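Local coordinates for leucine aminopeptidase (Fimbriiglobus ruber, PDB 7D1B), which binds zinc and probably acts as a glutaminyl cyclase of the M28 peptidase family, cyclising N-terminal glutamine to pyroglutamate, at residues 93-98 / 112-117; 123-128 / 331-336; 148-153 / 307-312; 240-245 / 268-273. All blocks are in the same frame, centred on the assembly; numbering follows the deposited sequence. Where two conformers were deposited one is given.

Interaction 1: residues 93-98 / 112-117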
loop_
_atom_site.group_PDB
_atom_site.type_symbol
_atom_site.label_atom_id
_atom_site.label_comp_id
_atom_site.label_asym_id
_atom_site.label_seq_id
_atom_site.Cartn_x
_atom_site.Cartn_y
_atom_site.Cartn_z
ATOM N N VAL A 93 -2.793 5.949 14.838
ATOM C CA VAL A 93 -3.933 6.856 14.830
ATOM C C VAL A 93 -4.952 6.336 13.830
ATOM O O VAL A 93 -4.599 5.797 12.777
ATOM C CB VAL A 93 -3.503 8.318 14.547
ATOM C CG1 VAL A 93 -4.672 9.202 14.160
ATOM C CG2 VAL A 93 -2.779 8.899 15.762
ATOM N N ARG A 94 -6.219 6.497 14.172
ATOM C CA ARG A 94 -7.337 6.156 13.302
ATOM C C ARG A 94 -7.889 7.419 12.656
ATOM O O ARG A 94 -8.033 8.447 13.322
ATOM C CB ARG A 94 -8.443 5.505 14.133
ATOM C CG ARG A 94 -8.032 4.190 14.784
ATOM C CD ARG A 94 -9.045 3.727 15.827
ATOM N NE ARG A 94 -10.362 3.494 15.254
ATOM C CZ ARG A 94 -10.756 2.345 14.712
ATOM N NH1 ARG A 94 -9.932 1.303 14.660
ATOM N NH2 ARG A 94 -11.982 2.244 14.209
ATOM N N GLN A 95 -8.219 7.343 11.374
ATOM C CA GLN A 95 -8.985 8.396 10.710
ATOM C C GLN A 95 -10.333 7.786 10.374
ATOM O O GLN A 95 -10.456 7.044 9.397
ATOM C CB GLN A 95 -8.341 8.903 9.427
ATOM C CG GLN A 95 -6.955 9.403 9.519
ATOM C CD GLN A 95 -6.517 10.078 8.213
ATOM O OE1 GLN A 95 -6.860 9.641 7.089
ATOM N NE2 GLN A 95 -5.767 11.167 8.358
ATOM N N GLU A 96 -11.335 8.084 11.192
ATOM C CA GLU A 96 -12.660 7.508 11.040
ATOM C C GLU A 96 -13.544 8.462 10.252
ATOM O O GLU A 96 -13.543 9.669 10.500
ATOM C CB GLU A 96 -13.276 7.268 12.421
ATOM C CG GLU A 96 -12.485 6.277 13.280
ATOM C CD GLU A 96 -13.076 6.071 14.661
ATOM O OE1 GLU A 96 -13.984 6.835 15.069
ATOM O OE2 GLU A 96 -12.629 5.126 15.340
ATOM N N PHE A 97 -14.324 7.917 9.323
ATOM C CA PHE A 97 -15.227 8.734 8.522
ATOM C C PHE A 97 -16.330 7.839 7.977
ATOM O O PHE A 97 -16.284 6.620 8.114
ATOM C CB PHE A 97 -14.481 9.513 7.427
ATOM C CG PHE A 97 -13.767 8.649 6.405
ATOM C CD1 PHE A 97 -12.554 8.038 6.695
ATOM C CD2 PHE A 97 -14.301 8.495 5.129
ATOM C CE1 PHE A 97 -11.907 7.264 5.726
ATOM C CE2 PHE A 97 -13.661 7.743 4.162
ATOM C CZ PHE A 97 -12.470 7.128 4.452
ATOM N N LYS A 98 -17.351 8.457 7.386
ATOM C CA LYS A 98 -18.459 7.721 6.793
ATOM C C LYS A 98 -18.639 8.171 5.361
ATOM O O LYS A 98 -18.442 9.344 5.038
ATOM C CB LYS A 98 -19.785 7.985 7.524
ATOM C CG LYS A 98 -19.809 7.479 8.948
ATOM C CD LYS A 98 -21.141 7.817 9.604
ATOM C CE LYS A 98 -21.090 7.648 11.114
ATOM N NZ LYS A 98 -21.157 6.216 11.526
ATOM N N ASN A 112 -9.096 4.864 8.039
ATOM C CA ASN A 112 -7.695 4.727 7.658
ATOM C C ASN A 112 -6.872 4.534 8.928
ATOM O O ASN A 112 -7.195 5.077 9.983
ATOM C CB ASN A 112 -7.174 5.987 6.966
ATOM C CG ASN A 112 -7.862 6.293 5.646
ATOM O OD1 ASN A 112 -8.307 5.389 4.918
ATOM N ND2 ASN A 112 -7.915 7.580 5.314
ATOM N N LEU A 113 -5.813 3.745 8.832
ATOM C CA LEU A 113 -4.910 3.542 9.964
ATOM C C LEU A 113 -3.552 4.142 9.631
ATOM O O LEU A 113 -3.039 3.961 8.526
ATOM C CB LEU A 113 -4.741 2.052 10.252
ATOM C CG LEU A 113 -4.430 1.467 11.628
ATOM C CD1 LEU A 113 -5.483 1.896 12.634
ATOM C CD2 LEU A 113 -4.347 -0.054 11.588
ATOM N N ILE A 114 -2.966 4.866 10.573
ATOM C CA ILE A 114 -1.646 5.449 10.381
ATOM C C ILE A 114 -0.760 4.953 11.510
ATOM O O ILE A 114 -1.083 5.150 12.684
ATOM C CB ILE A 114 -1.690 6.982 10.367
ATOM C CG1 ILE A 114 -2.654 7.494 9.293
ATOM C CG2 ILE A 114 -0.272 7.556 10.175
ATOM C CD1 ILE A 114 -3.032 8.958 9.466
ATOM N N ALA A 115 0.357 4.324 11.164
ATOM C CA ALA A 115 1.373 3.910 12.133
ATOM C C ALA A 115 2.605 4.774 11.887
ATOM O O ALA A 115 3.237 4.667 10.836
ATOM C CB ALA A 115 1.697 2.427 11.997
ATOM N N SER A 116 2.923 5.642 12.846
ATOM C CA SER A 116 3.917 6.687 12.662
ATOM C C SER A 116 5.202 6.340 13.388
ATOM O O SER A 116 5.184 5.923 14.556
ATOM C CB SER A 116 3.398 8.025 13.194
ATOM O OG SER A 116 2.365 8.562 12.416
ATOM N N TRP A 117 6.307 6.607 12.702
ATOM C CA TRP A 117 7.663 6.426 13.197
ATOM C C TRP A 117 8.408 7.752 13.091
ATOM O O TRP A 117 8.287 8.475 12.090
ATOM C CB TRP A 117 8.408 5.399 12.314
ATOM C CG TRP A 117 7.675 4.102 12.088
ATOM C CD1 TRP A 117 6.899 3.786 11.012
ATOM C CD2 TRP A 117 7.623 2.969 12.966
ATOM N NE1 TRP A 117 6.391 2.515 11.142
ATOM C CE2 TRP A 117 6.821 1.990 12.337
ATOM C CE3 TRP A 117 8.193 2.679 14.221
ATOM C CZ2 TRP A 117 6.585 0.734 12.905
ATOM C CZ3 TRP A 117 7.939 1.436 14.790
ATOM C CH2 TRP A 117 7.147 0.474 14.131
#
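The beta hairpin of strands 91-99 and 108-117 brings Gln95 and Asn112 together by backbone and side chain alike. The strands are antiparallel. Gln95 N donates to Asn112 O at 2.8 Å, and Asn112 N returns a bond to Gln95 O at 2.9 Å. Val93 and Ile114 form a second hydrogen-bonded pair, again with two backbone bonds. Arg94 and Leu113, between them, are a non-hydrogen-bonded pair. Here Arg94 CA lies 3.5 Å from Asn112 O, a CA-H...O contact.

The hairpin is one border of the mixed central sheet: 91-99 is its outermost strand, while 108-117 also pairs with strand 178-184. On the face of Gln95, Asn112 ND2 donates to Gln95 OE1 at 2.9 Å. This bond is almost straight (178°) and in the plane of both amides, although those planes are turned 39° apart. The Gln95 chain is extended, with CD anti to CA (chi2 -171°). Its NE2 rests on Ile114 CD1 at 3.7 Å. Phe97 CE1 comes within 4.0 Å of Asn112 ND2. The buried Asn112 amide has further partners, ND2 on Gly207 O and OD1 on Asp185 N. Phe211 of helix 206-218 packs on Gln95, Asn112 and Ile114. On the other face Arg94 grips Glu96 OE2 side-on, with NE and NH2 both on that one oxygen.

Interaction 2: residues 123-128 / 331-336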
loop_
_atom_site.group_PDB
_atom_site.type_symbol
_atom_site.label_atom_id
_atom_site.label_comp_id
_atom_site.label_asym_id
_atom_site.label_seq_id
_atom_site.Cartn_x
_atom_site.Cartn_y
_atom_site.Cartn_z
ATOM N N ALA A 123 10.201 16.804 7.691
ATOM C CA ALA A 123 9.791 16.163 6.447
ATOM C C ALA A 123 9.402 14.737 6.780
ATOM O O ALA A 123 10.102 14.076 7.556
ATOM C CB ALA A 123 10.944 16.144 5.444
ATOM N N ARG A 124 8.309 14.258 6.182
ATOM C CA ARG A 124 7.835 12.904 6.402
ATOM C C ARG A 124 7.573 12.219 5.072
ATOM O O ARG A 124 7.109 12.845 4.112
ATOM C CB ARG A 124 6.548 12.884 7.235
ATOM C CG ARG A 124 6.658 13.606 8.570
ATOM C CD ARG A 124 5.443 13.372 9.508
ATOM N NE ARG A 124 5.419 12.000 9.996
ATOM C CZ ARG A 124 6.261 11.510 10.905
ATOM N NH1 ARG A 124 7.152 12.302 11.500
ATOM N NH2 ARG A 124 6.211 10.214 11.205
ATOM N N LEU A 125 7.883 10.926 5.026
ATOM C CA LEU A 125 7.543 10.043 3.925
ATOM C C LEU A 125 6.372 9.167 4.323
ATOM O O LEU A 125 6.186 8.845 5.497
ATOM C CB LEU A 125 8.723 9.149 3.563
ATOM C CG LEU A 125 9.999 9.829 3.081
ATOM C CD1 LEU A 125 11.035 8.770 2.728
ATOM C CD2 LEU A 125 9.751 10.754 1.898
ATOM N N ILE A 126 5.647 8.706 3.310
ATOM C CA ILE A 126 4.565 7.748 3.475
ATOM C C ILE A 126 4.923 6.446 2.770
ATOM O O ILE A 126 5.364 6.461 1.616
ATOM C CB ILE A 126 3.258 8.311 2.879
ATOM C CG1 ILE A 126 2.775 9.518 3.693
ATOM C CG2 ILE A 126 2.201 7.213 2.770
ATOM C CD1 ILE A 126 1.779 10.370 2.956
ATOM N N VAL A 127 4.683 5.325 3.447
ATOM C CA VAL A 127 4.575 4.012 2.817
ATOM C C VAL A 127 3.121 3.632 2.990
ATOM O O VAL A 127 2.616 3.639 4.120
ATOM C CB VAL A 127 5.501 2.978 3.489
ATOM C CG1 VAL A 127 5.264 1.604 2.874
ATOM C CG2 VAL A 127 6.967 3.400 3.389
ATOM N N CYS A 128 2.429 3.320 1.890
ATOM C CA CYS A 128 0.981 3.154 1.988
ATOM C C CYS A 128 0.504 1.944 1.192
ATOM O O CYS A 128 1.205 1.405 0.328
ATOM C CB CYS A 128 0.225 4.457 1.635
ATOM S SG CYS A 128 0.486 5.079 -0.021
ATOM N N LEU A 331 13.264 0.703 2.568
ATOM C CA LEU A 331 14.157 1.141 3.640
ATOM C C LEU A 331 15.349 1.913 3.086
ATOM O O LEU A 331 15.824 2.869 3.721
ATOM C CB LEU A 331 14.622 -0.052 4.470
ATOM C CG LEU A 331 13.530 -0.719 5.301
ATOM C CD1 LEU A 331 14.120 -1.903 6.044
ATOM C CD2 LEU A 331 12.888 0.280 6.264
ATOM N N GLY A 332 15.842 1.539 1.899
ATOM C CA GLY A 332 16.939 2.304 1.317
ATOM C C GLY A 332 16.508 3.704 0.933
ATOM O O GLY A 332 17.213 4.681 1.202
ATOM N N TRP A 333 15.330 3.816 0.321
ATOM C CA TRP A 333 14.740 5.110 -0.007
ATOM C C TRP A 333 14.636 5.992 1.234
ATOM O O TRP A 333 15.008 7.173 1.211
ATOM C CB TRP A 333 13.369 4.855 -0.642
ATOM C CG TRP A 333 12.519 6.077 -0.868
ATOM C CD1 TRP A 333 12.832 7.188 -1.607
ATOM C CD2 TRP A 333 11.188 6.278 -0.380
ATOM N NE1 TRP A 333 11.776 8.079 -1.592
ATOM C CE2 TRP A 333 10.753 7.538 -0.849
ATOM C CE3 TRP A 333 10.328 5.520 0.435
ATOM C CZ2 TRP A 333 9.480 8.042 -0.564
ATOM C CZ3 TRP A 333 9.061 6.024 0.723
ATOM C CH2 TRP A 333 8.651 7.279 0.228
ATOM N N ILE A 334 14.157 5.421 2.338
ATOM C CA ILE A 334 14.060 6.170 3.590
ATOM C C ILE A 334 15.436 6.661 4.035
ATOM O O ILE A 334 15.612 7.835 4.387
ATOM C CB ILE A 334 13.372 5.315 4.664
ATOM C CG1 ILE A 334 11.888 5.180 4.341
ATOM C CG2 ILE A 334 13.584 5.891 6.060
ATOM C CD1 ILE A 334 11.216 3.957 5.004
ATOM N N GLN A 335 16.427 5.767 4.037
ATOM C CA GLN A 335 17.731 6.093 4.598
ATOM C C GLN A 335 18.479 7.126 3.774
ATOM O O GLN A 335 19.290 7.863 4.338
ATOM C CB GLN A 335 18.585 4.838 4.696
ATOM C CG GLN A 335 18.156 3.873 5.775
ATOM C CD GLN A 335 18.861 2.556 5.587
ATOM O OE1 GLN A 335 20.013 2.383 5.999
ATOM N NE2 GLN A 335 18.205 1.634 4.892
ATOM N N ILE A 336 18.267 7.181 2.454
ATOM C CA ILE A 336 19.048 8.107 1.630
ATOM C C ILE A 336 18.536 9.538 1.693
ATOM O O ILE A 336 19.207 10.444 1.187
ATOM C CB ILE A 336 19.232 7.641 0.173
ATOM C CG1 ILE A 336 17.894 7.678 -0.579
ATOM C CG2 ILE A 336 19.912 6.277 0.111
ATOM C CD1 ILE A 336 18.030 7.342 -2.050
#
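Leu125 and Trp333 meet tip to tip and form the tight part of this buried contact. Leu125 CD1 sits over one face of the indole, 3.6 Å from the centroid of the Trp333 six-membered ring and only 7° off the ring normal. This is a CH-pi contact. Leu125 CD2 adds a touch on Trp333 CZ2 at 3.7 Å. Trp333 CG is anti to the backbone N (chi1 172°), and from there the six-membered end of the indole extends to the strand. Its far edge then meets the backbone, with Trp333 CH2 3.7 Å from Ile126 O near the ring plane.

The packing is looser to the sides. Val127 CG2 stands 4.3 Å from Trp333 CZ3, also at the ring edge. Leu125 CD1 lies 4.0 Å from Ile334 CG1. No hydrogen bond joins the two segments. At the pyrrole side, Trp333 NE1 bonds a glycerol that probably comes from the crystallisation liquor. Away from the strand, Gln335 NE2 turns back to Leu331 O, and also bonds Lys45 O.

Residues 331-336 of helix 320-336 run antiparallel to residues 123-128 of strand 123-130, with segment axes 10.3 Å apart, the helix-on-sheet layering of the alpha/beta fold of M28 enzymes.

Interaction 3: residues 148-153 / 307-312. With ZN (zinc ion), chain B.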
loop_
_atom_site.group_PDB
_atom_site.type_symbol
_atom_site.label_atom_id
_atom_site.label_comp_id
_atom_site.label_asym_id
_atom_site.label_seq_id
_atom_site.Cartn_x
_atom_site.Cartn_y
_atom_site.Cartn_z
ATOM N N LYS A 148 -18.349 -16.132 -3.616
ATOM C CA LYS A 148 -17.373 -16.784 -2.759
ATOM C C LYS A 148 -16.430 -15.764 -2.134
ATOM O O LYS A 148 -16.230 -14.676 -2.680
ATOM C CB LYS A 148 -16.569 -17.794 -3.580
ATOM C CG LYS A 148 -17.456 -18.910 -4.140
ATOM C CD LYS A 148 -16.672 -19.920 -4.956
ATOM C CE LYS A 148 -17.543 -21.100 -5.366
ATOM N NZ LYS A 148 -16.782 -22.061 -6.207
ATOM N N PRO A 149 -15.846 -16.082 -0.978
ATOM C CA PRO A 149 -14.965 -15.110 -0.313
ATOM C C PRO A 149 -13.690 -14.875 -1.110
ATOM O O PRO A 149 -13.038 -15.818 -1.574
ATOM C CB PRO A 149 -14.671 -15.758 1.048
ATOM C CG PRO A 149 -15.010 -17.203 0.886
ATOM C CD PRO A 149 -16.100 -17.272 -0.143
ATOM N N PHE A 150 -13.334 -13.604 -1.258
ATOM C CA PHE A 150 -12.176 -13.182 -2.041
ATOM C C PHE A 150 -11.060 -12.771 -1.076
ATOM O O PHE A 150 -11.195 -11.777 -0.346
ATOM C CB PHE A 150 -12.581 -12.042 -2.979
ATOM C CG PHE A 150 -11.423 -11.398 -3.696
ATOM C CD1 PHE A 150 -10.518 -12.151 -4.445
ATOM C CD2 PHE A 150 -11.238 -10.032 -3.619
ATOM C CE1 PHE A 150 -9.439 -11.536 -5.102
ATOM C CE2 PHE A 150 -10.172 -9.410 -4.284
ATOM C CZ PHE A 150 -9.261 -10.173 -5.015
ATOM N N ALA A 151 -9.952 -13.530 -1.077
ATOM C CA ALA A 151 -8.886 -13.332 -0.099
ATOM C C ALA A 151 -7.986 -12.155 -0.433
ATOM O O ALA A 151 -7.356 -11.598 0.474
ATOM C CB ALA A 151 -8.019 -14.588 -0.018
ATOM N N SER A 152 -7.861 -11.793 -1.705
ATOM C CA SER A 152 -7.137 -10.572 -2.070
ATOM C C SER A 152 -5.692 -10.564 -1.542
ATOM O O SER A 152 -5.208 -9.542 -1.078
ATOM C CB SER A 152 -7.910 -9.345 -1.565
ATOM O OG SER A 152 -7.509 -8.160 -2.204
ATOM N N ALA A 153 -4.986 -11.700 -1.619
ATOM C CA ALA A 153 -3.695 -11.803 -0.929
ATOM C C ALA A 153 -2.673 -10.786 -1.431
ATOM O O ALA A 153 -1.937 -10.202 -0.630
ATOM C CB ALA A 153 -3.119 -13.202 -1.078
ATOM N N HIS A 307 -3.438 -13.178 -11.154
ATOM C CA HIS A 307 -4.564 -13.562 -10.312
ATOM C C HIS A 307 -5.392 -12.371 -9.855
ATOM O O HIS A 307 -6.190 -12.491 -8.915
ATOM C CB HIS A 307 -4.093 -14.442 -9.159
ATOM C CG HIS A 307 -3.391 -15.655 -9.643
ATOM N ND1 HIS A 307 -4.069 -16.740 -10.157
ATOM C CD2 HIS A 307 -2.072 -15.912 -9.804
ATOM C CE1 HIS A 307 -3.191 -17.638 -10.562
ATOM N NE2 HIS A 307 -1.976 -17.158 -10.360
ATOM N N TRP A 308 -5.218 -11.227 -10.513
ATOM C CA TRP A 308 -5.927 -10.004 -10.152
ATOM C C TRP A 308 -7.439 -10.211 -10.163
ATOM O O TRP A 308 -8.020 -10.590 -11.188
ATOM C CB TRP A 308 -5.543 -8.944 -11.167
ATOM C CG TRP A 308 -6.184 -7.607 -10.940
ATOM C CD1 TRP A 308 -6.054 -6.796 -9.847
ATOM C CD2 TRP A 308 -7.036 -6.912 -11.860
ATOM N NE1 TRP A 308 -6.770 -5.637 -10.041
ATOM C CE2 TRP A 308 -7.375 -5.679 -11.268
ATOM C CE3 TRP A 308 -7.533 -7.211 -13.136
ATOM C CZ2 TRP A 308 -8.210 -4.748 -11.901
ATOM C CZ3 TRP A 308 -8.363 -6.291 -13.760
ATOM C CH2 TRP A 308 -8.683 -5.073 -13.145
ATOM N N HIS A 309 -8.062 -9.968 -9.010
ATOM C CA HIS A 309 -9.513 -10.072 -8.855
ATOM C C HIS A 309 -10.046 -11.454 -9.233
ATOM O O HIS A 309 -11.196 -11.588 -9.675
ATOM C CB HIS A 309 -10.227 -8.920 -9.568
ATOM C CG HIS A 309 -9.895 -7.592 -8.960
ATOM N ND1 HIS A 309 -10.297 -6.385 -9.493
ATOM C CD2 HIS A 309 -9.198 -7.293 -7.831
ATOM C CE1 HIS A 309 -9.820 -5.404 -8.736
ATOM N NE2 HIS A 309 -9.179 -5.926 -7.706
ATOM N N LEU A 310 -9.228 -12.490 -9.016
ATOM C CA LEU A 310 -9.636 -13.886 -9.120
ATOM C C LEU A 310 -9.573 -14.535 -7.748
ATOM O O LEU A 310 -8.793 -14.125 -6.880
ATOM C CB LEU A 310 -8.749 -14.682 -10.092
ATOM C CG LEU A 310 -8.772 -14.182 -11.534
ATOM C CD1 LEU A 310 -7.808 -15.002 -12.402
ATOM C CD2 LEU A 310 -10.182 -14.250 -12.120
ATOM N N LEU A 311 -10.374 -15.593 -7.571
ATOM C CA LEU A 311 -10.360 -16.317 -6.302
ATOM C C LEU A 311 -9.006 -16.941 -6.009
ATOM O O LEU A 311 -8.721 -17.261 -4.846
ATOM C CB LEU A 311 -11.441 -17.393 -6.289
ATOM C CG LEU A 311 -12.859 -16.824 -6.310
ATOM C CD1 LEU A 311 -13.867 -17.931 -6.564
ATOM C CD2 LEU A 311 -13.168 -16.107 -5.000
ATOM N N SER A 312 -8.169 -17.116 -7.032
ATOM C CA SER A 312 -6.825 -17.646 -6.876
ATOM C C SER A 312 -5.813 -16.612 -6.365
ATOM O O SER A 312 -4.630 -16.942 -6.264
ATOM C CB SER A 312 -6.379 -18.261 -8.205
ATOM O OG SER A 312 -6.578 -17.328 -9.262
HETATM ZN ZN ZN B . -8.050 -4.962 -6.319
HETATM O O HOH W 1 -10.077 -16.079 -2.642
HETATM O O HOH W 2 -6.766 -3.840 -7.556
#
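Phe150 reaches across to the turn at His309 and Leu310 with the outer rim of its ring. Phe150 CG is anti to the backbone N, beside the carbonyl carbon (chi1 172°); beyond it the ring carries CE1 and CZ to the turn. Phe150 CE1 lies 3.2 Å from Leu310 O, which sits at the ring edge near its plane. Phe150 CZ approaches His309 CA at 3.8 Å. Over the centre of one face of the same ring is Ser152 N.

Leu311 meets the chain nearer Lys148. Its CD1 touches Lys148 CD at 3.8 Å, the two side chains crossing at about a right angle. Leu311 CD2 is 3.4 Å from Pro149 O. The segments share no direct hydrogen bond. A water joins them instead, donating to Pro149 O and Leu311 O and accepting from Ala151 N.

His309 CG is anti to the carbonyl carbon (chi1 -64°), and its ring turns NE2 to the zinc ion at 2.0 Å. Trp308 NE1 stands 3.3 Å above the centre of the His309 ring. The indole N-H donates to a second water, a zinc ligand at 2.1 Å. Residues 307-310 form a type II beta turn that presents His309. With Asp155 and Glu188 it completes the single-zinc site of this M28-family glutaminyl cyclase.

Interaction 4: residues 240-245 / 268-273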
loop_
_atom_site.group_PDB
_atom_site.type_symbol
_atom_site.label_atom_id
_atom_site.label_comp_id
_atom_site.label_asym_id
_atom_site.label_seq_id
_atom_site.Cartn_x
_atom_site.Cartn_y
_atom_site.Cartn_z
ATOM N N ALA A 240 7.438 -10.739 -10.136
ATOM C CA ALA A 240 6.713 -9.514 -10.450
ATOM C C ALA A 240 7.542 -8.591 -11.338
ATOM O O ALA A 240 8.773 -8.514 -11.222
ATOM C CB ALA A 240 6.366 -8.780 -9.151
ATOM N N ARG A 241 6.851 -7.883 -12.224
ATOM C CA ARG A 241 7.452 -6.878 -13.095
ATOM C C ARG A 241 6.941 -5.512 -12.649
ATOM O O ARG A 241 5.832 -5.104 -13.013
ATOM C CB ARG A 241 7.111 -7.173 -14.555
ATOM C CG ARG A 241 7.621 -6.124 -15.517
ATOM C CD ARG A 241 7.204 -6.458 -16.971
ATOM N NE ARG A 241 7.397 -5.305 -17.856
ATOM C CZ ARG A 241 6.530 -4.299 -17.987
ATOM N NH1 ARG A 241 5.376 -4.321 -17.334
ATOM N NH2 ARG A 241 6.821 -3.268 -18.769
ATOM N N LEU A 242 7.730 -4.828 -11.821
ATOM C CA LEU A 242 7.355 -3.531 -11.245
ATOM C C LEU A 242 7.858 -2.459 -12.199
ATOM O O LEU A 242 9.005 -2.018 -12.129
ATOM C CB LEU A 242 7.902 -3.381 -9.822
ATOM C CG LEU A 242 7.495 -4.483 -8.833
ATOM C CD1 LEU A 242 8.165 -4.250 -7.486
ATOM C CD2 LEU A 242 5.975 -4.596 -8.689
ATOM N N ALA A 243 6.990 -2.082 -13.137
ATOM C CA ALA A 243 7.308 -1.130 -14.185
ATOM C C ALA A 243 6.778 0.255 -13.824
ATOM O O ALA A 243 6.193 0.473 -12.764
ATOM C CB ALA A 243 6.789 -1.638 -15.540
ATOM N N MET A 244 7.002 1.207 -14.721
ATOM C CA MET A 244 6.735 2.611 -14.444
ATOM C C MET A 244 5.408 3.015 -15.078
ATOM O O MET A 244 5.253 2.973 -16.300
ATOM C CB MET A 244 7.881 3.445 -14.999
ATOM C CG MET A 244 9.196 3.095 -14.332
ATOM S SD MET A 244 10.569 3.911 -15.153
ATOM C CE MET A 244 11.865 3.676 -13.934
ATOM N N GLU A 245 4.441 3.395 -14.255
ATOM C CA GLU A 245 3.184 3.846 -14.854
ATOM C C GLU A 245 3.079 5.353 -14.829
ATOM O O GLU A 245 3.822 6.037 -14.123
ATOM C CB GLU A 245 1.893 3.161 -14.386
ATOM C CG GLU A 245 1.426 3.448 -12.955
ATOM C CD GLU A 245 0.785 4.827 -12.756
ATOM O OE1 GLU A 245 1.188 5.509 -11.797
ATOM O OE2 GLU A 245 -0.082 5.245 -13.562
ATOM N N ALA A 268 17.113 -5.695 -6.367
ATOM C CA ALA A 268 15.689 -6.025 -6.461
ATOM C C ALA A 268 15.329 -6.019 -7.936
ATOM O O ALA A 268 15.020 -4.979 -8.526
ATOM C CB ALA A 268 14.885 -5.004 -5.671
ATOM N N LYS A 269 15.398 -7.200 -8.554
ATOM C CA LYS A 269 15.296 -7.308 -10.010
ATOM C C LYS A 269 13.892 -7.051 -10.526
ATOM O O LYS A 269 13.721 -6.831 -11.727
ATOM C CB LYS A 269 15.758 -8.697 -10.450
ATOM C CG LYS A 269 17.172 -9.066 -10.054
ATOM C CD LYS A 269 18.156 -8.254 -10.897
ATOM C CE LYS A 269 19.608 -8.441 -10.492
ATOM N NZ LYS A 269 20.055 -9.838 -10.646
ATOM N N SER A 270 12.883 -7.058 -9.652
ATOM C CA SER A 270 11.530 -6.766 -10.121
ATOM C C SER A 270 11.355 -5.324 -10.584
ATOM O O SER A 270 10.429 -5.051 -11.349
ATOM C CB SER A 270 10.509 -7.074 -9.024
ATOM O OG SER A 270 10.701 -6.261 -7.870
ATOM N N PHE A 271 12.186 -4.384 -10.123
ATOM C CA PHE A 271 12.029 -2.979 -10.515
ATOM C C PHE A 271 12.673 -2.796 -11.883
ATOM O O PHE A 271 13.902 -2.870 -12.007
ATOM C CB PHE A 271 12.677 -2.038 -9.502
ATOM C CG PHE A 271 11.938 -1.964 -8.181
ATOM C CD1 PHE A 271 12.085 -2.965 -7.202
ATOM C CD2 PHE A 271 11.082 -0.894 -7.908
ATOM C CE1 PHE A 271 11.420 -2.886 -5.994
ATOM C CE2 PHE A 271 10.402 -0.819 -6.694
ATOM C CZ PHE A 271 10.563 -1.824 -5.745
ATOM N N VAL A 272 11.858 -2.598 -12.916
ATOM C CA VAL A 272 12.340 -2.545 -14.296
ATOM C C VAL A 272 12.178 -1.137 -14.855
ATOM O O VAL A 272 11.181 -0.451 -14.583
ATOM C CB VAL A 272 11.646 -3.595 -15.196
ATOM C CG1 VAL A 272 11.875 -5.015 -14.627
ATOM C CG2 VAL A 272 10.162 -3.318 -15.397
ATOM N N ASN A 273 13.157 -0.715 -15.656
ATOM C CA ASN A 273 13.103 0.583 -16.337
ATOM C C ASN A 273 12.348 0.421 -17.650
ATOM O O ASN A 273 12.913 0.456 -18.736
ATOM C CB ASN A 273 14.507 1.146 -16.526
ATOM C CG ASN A 273 15.011 1.794 -15.252
ATOM O OD1 ASN A 273 15.349 1.113 -14.286
ATOM N ND2 ASN A 273 14.995 3.109 -15.211
#
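Leu242 and Phe271 form a parallel beta bridge, in which Leu242 N donates to Ser270 O at 2.7 Å and Leu242 O accepts from Val272 N. The latter bond is nearly straight (170°), but its donor stands above the carbonyl plane.

Leu242 lays CD1 over one face of the Phe271 ring, 3.9 Å from the ring centroid. The methyl is offset toward the rim, a CH-pi contact. The same CD1 touches Ser270 OG at 3.3 Å. That hydroxyl is hydrogen-bonded to Gln322. Ser270 CB packs against Ala240 O at 3.1 Å. Beside the bridge, Val272 CG2 touches Arg241 CG and Ala243 CB, 3.8 Å from each. Arg241 CG is anti to the backbone N (chi1 176°), and the chain runs extended to NE. Ala243 CB lies over one face of the guanidinium, and Arg241 NH2 makes a salt bridge with Glu274. Further on, Met244 CE meets Asn273 ND2 at 3.4 Å.

Helices 246-251 and 253-266 connect the two short strands. Trp260 of helix 253-266 meets Phe271 edge-to-face. Val329 of helix 320-336 also packs on Phe271, and Val300 of strand 297-300 touches both Leu242 and Phe271.

Interactions 1 and 2 belong to the same central sheet. They touch where Trp117 O meets Arg124 NH2 at 2.8 Å, a probable hydrogen bond. Interaction 2 is the fully buried one, and its chemistry is apolar. Interaction 1, at the sheet's border, is partly exposed and rests on backbone and amide hydrogen bonds. Interactions 3 and 4 are partly buried. Interaction 4 also uses backbone bonds, but in a small parallel pair apart from the main sheet. Helix 320-336 supplies Trp333 to interaction 2 and also packs on interaction 4. Interaction 3 joins two loops by side-chain packing and a bridging water, and one of the loops supplies a zinc ligand. Its centre is about 30 Å from that of interaction 2, across the chain's centre.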